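Local structure of putative uncharacterized protein (Cricetid herpesvirus 2, 4ZKQ) at residues A[223-228]-A[273-279]. The protein probably binds host chemokines as a herpesvirus decoy receptor, keeping them from their cellular receptors. Sequence-based numbering, arbitrary orientation.
Sequences CGERLM and MEYSECE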
loop_
_atom_site.group_PDB
_atom_site.type_symbol
_atom_site.label_atom_id
_atom_site.label_comp_id
_atom_site.label_asym_id
_atom_site.label_seq_id
_atom_site.Cartn_x
_atom_site.Cartn_y
_atom_site.Cartn_z
ATOM N N CYS A 223 10.785 17.355 -6.875
ATOM C CA CYS A 223 11.449 17.873 -5.689
ATOM C C CYS A 223 11.185 19.364 -5.738
ATOM O O CYS A 223 11.705 20.074 -6.601
ATOM C CB CYS A 223 12.948 17.542 -5.661
ATOM S SG CYS A 223 13.860 18.040 -7.137
ATOM N N GLY A 224 10.327 19.826 -4.839
ATOM C CA GLY A 224 9.799 21.168 -4.939
ATOM C C GLY A 224 8.969 21.262 -6.203
ATOM O O GLY A 224 7.907 20.641 -6.307
ATOM N N GLU A 225 9.473 22.019 -7.171
ATOM C CA GLU A 225 8.789 22.216 -8.443
ATOM C C GLU A 225 9.668 21.798 -9.632
ATOM O O GLU A 225 9.359 22.105 -10.783
ATOM C CB GLU A 225 8.346 23.681 -8.574
ATOM C CG GLU A 225 7.247 24.078 -7.571
ATOM C CD GLU A 225 6.862 25.549 -7.640
ATOM O OE1 GLU A 225 7.542 26.375 -6.994
ATOM O OE2 GLU A 225 5.873 25.880 -8.329
ATOM N N ARG A 226 10.763 21.094 -9.353
ATOM C CA ARG A 226 11.539 20.453 -10.412
ATOM C C ARG A 226 11.015 19.039 -10.616
ATOM O O ARG A 226 10.958 18.258 -9.670
ATOM C CB ARG A 226 13.028 20.406 -10.077
ATOM C CG ARG A 226 13.695 21.756 -9.923
ATOM C CD ARG A 226 15.193 21.571 -9.854
ATOM N NE ARG A 226 15.882 22.730 -9.295
ATOM C CZ ARG A 226 16.652 23.570 -9.984
ATOM N NH1 ARG A 226 16.853 23.406 -11.288
ATOM N NH2 ARG A 226 17.228 24.586 -9.356
ATOM N N LEU A 227 10.638 18.717 -11.848
ATOM C CA LEU A 227 10.134 17.390 -12.180
ATOM C C LEU A 227 11.279 16.394 -12.284
ATOM O O LEU A 227 12.192 16.566 -13.091
ATOM C CB LEU A 227 9.353 17.431 -13.490
ATOM C CG LEU A 227 8.807 16.095 -14.000
ATOM C CD1 LEU A 227 7.697 15.574 -13.092
ATOM C CD2 LEU A 227 8.310 16.254 -15.421
ATOM N N MET A 228 11.228 15.360 -11.452
ATOM C CA MET A 228 12.271 14.343 -11.409
ATOM C C MET A 228 11.976 13.196 -12.377
ATOM O O MET A 228 12.849 12.772 -13.132
ATOM C CB MET A 228 12.420 13.811 -9.985
ATOM C CG MET A 228 12.657 14.906 -8.948
ATOM S SD MET A 228 12.559 14.310 -7.247
ATOM C CE MET A 228 13.921 13.162 -7.243
ATOM N N MET A 273 21.290 8.363 -7.276
ATOM C CA MET A 273 20.238 9.301 -7.628
ATOM C C MET A 273 20.419 9.714 -9.081
ATOM O O MET A 273 21.275 10.542 -9.393
ATOM C CB MET A 273 20.266 10.521 -6.706
ATOM C CG MET A 273 19.119 11.494 -6.912
ATOM S SD MET A 273 17.498 10.754 -6.640
ATOM C CE MET A 273 16.592 12.175 -6.039
ATOM N N GLU A 274 19.629 9.125 -9.973
ATOM C CA GLU A 274 19.762 9.417 -11.395
ATOM C C GLU A 274 19.427 10.877 -11.656
ATOM O O GLU A 274 20.032 11.518 -12.515
ATOM C CB GLU A 274 18.860 8.507 -12.237
ATOM C CG GLU A 274 18.983 8.727 -13.747
ATOM C CD GLU A 274 20.425 8.731 -14.240
ATOM O OE1 GLU A 274 21.260 7.993 -13.672
ATOM O OE2 GLU A 274 20.724 9.477 -15.199
ATOM N N TYR A 275 18.462 11.395 -10.904
ATOM C CA TYR A 275 18.073 12.793 -11.016
ATOM C C TYR A 275 18.712 13.611 -9.896
ATOM O O TYR A 275 18.218 13.636 -8.768
ATOM C CB TYR A 275 16.554 12.935 -10.978
ATOM C CG TYR A 275 16.087 14.304 -11.407
ATOM C CD1 TYR A 275 15.990 15.345 -10.493
ATOM C CD2 TYR A 275 15.760 14.560 -12.732
ATOM C CE1 TYR A 275 15.567 16.600 -10.884
ATOM C CE2 TYR A 275 15.338 15.813 -13.135
ATOM C CZ TYR A 275 15.245 16.830 -12.208
ATOM O OH TYR A 275 14.825 18.079 -12.606
ATOM N N SER A 276 19.817 14.275 -10.225
ATOM C CA SER A 276 20.623 14.993 -9.242
ATOM C C SER A 276 20.449 16.504 -9.348
ATOM O O SER A 276 21.302 17.263 -8.887
ATOM C CB SER A 276 22.102 14.635 -9.416
ATOM O OG SER A 276 22.315 13.244 -9.237
ATOM N N GLU A 277 19.345 16.938 -9.949
ATOM C CA GLU A 277 19.137 18.359 -10.206
ATOM C C GLU A 277 18.289 19.056 -9.136
ATOM O O GLU A 277 17.970 20.237 -9.276
ATOM C CB GLU A 277 18.502 18.547 -11.583
ATOM C CG GLU A 277 19.449 18.227 -12.733
ATOM C CD GLU A 277 18.894 18.636 -14.082
ATOM O OE1 GLU A 277 17.751 18.249 -14.399
ATOM O OE2 GLU A 277 19.602 19.351 -14.824
ATOM N N CYS A 278 17.945 18.339 -8.068
ATOM C CA CYS A 278 17.217 18.934 -6.945
ATOM C C CYS A 278 18.140 19.806 -6.112
ATOM O O CYS A 278 19.303 19.467 -5.910
ATOM C CB CYS A 278 16.611 17.858 -6.040
ATOM S SG CYS A 278 15.410 16.755 -6.840
ATOM N N GLU A 279 17.621 20.920 -5.607
ATOM C CA GLU A 279 18.366 21.701 -4.634
ATOM C C GLU A 279 18.432 20.915 -3.328
ATOM O O GLU A 279 17.499 20.185 -2.992
ATOM C CB GLU A 279 17.719 23.069 -4.420
ATOM C CG GLU A 279 17.621 23.906 -5.677
ATOM C CD GLU A 279 17.162 25.321 -5.389
ATOM O OE1 GLU A 279 17.898 26.059 -4.695
ATOM O OE2 GLU A 279 16.061 25.688 -5.849
HETATM O O HOH W 1 14.576 20.999 -5.986
#
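A disulfide, Cys223 to Cys278, ties the type II' turn of the hairpin formed by strands 206-223 and 226-231 to loop residues 273-279. Gly224, with phi 64° and a negative psi, marks the turn type, and backbone bonds from Cys223 N to Arg226 O and from Arg226 N to Cys223 O close the hairpin end. Cys223 SG lies between its own backbone N and carbonyl carbon, which carries it to Cys278 SG at 2.0 Å; the C-S-S-C torsion of -97° is near the relaxed right angle. Met228 SD packs 3.8 Å from Cys278 SG, and Tyr395 of strand 388-395 touches both cysteines. Beside the disulfide, the Tyr275 ring lies over the backbone of Met228: CA stands 3.6 Å from the ring centroid and 6° off the normal, a CH-pi contact, while Met228 CG reaches Tyr275 CD1 at 3.7 Å. The extended Arg226 chain reaches the loop, with Glu277 O over one face of its guanidinium; its NH2 makes a long salt bridge to Glu279 OE2 (3.9 Å), the two planar groups almost perpendicular. One water accepts from Glu279 N and donates to Cys223 O, each at 3.1 Å. Near the protein surface, the covalent link and tyrosine-methionine packing probably fix the loop, while the water and the salt bridge between exposed Arg226 and Glu279 add polar links.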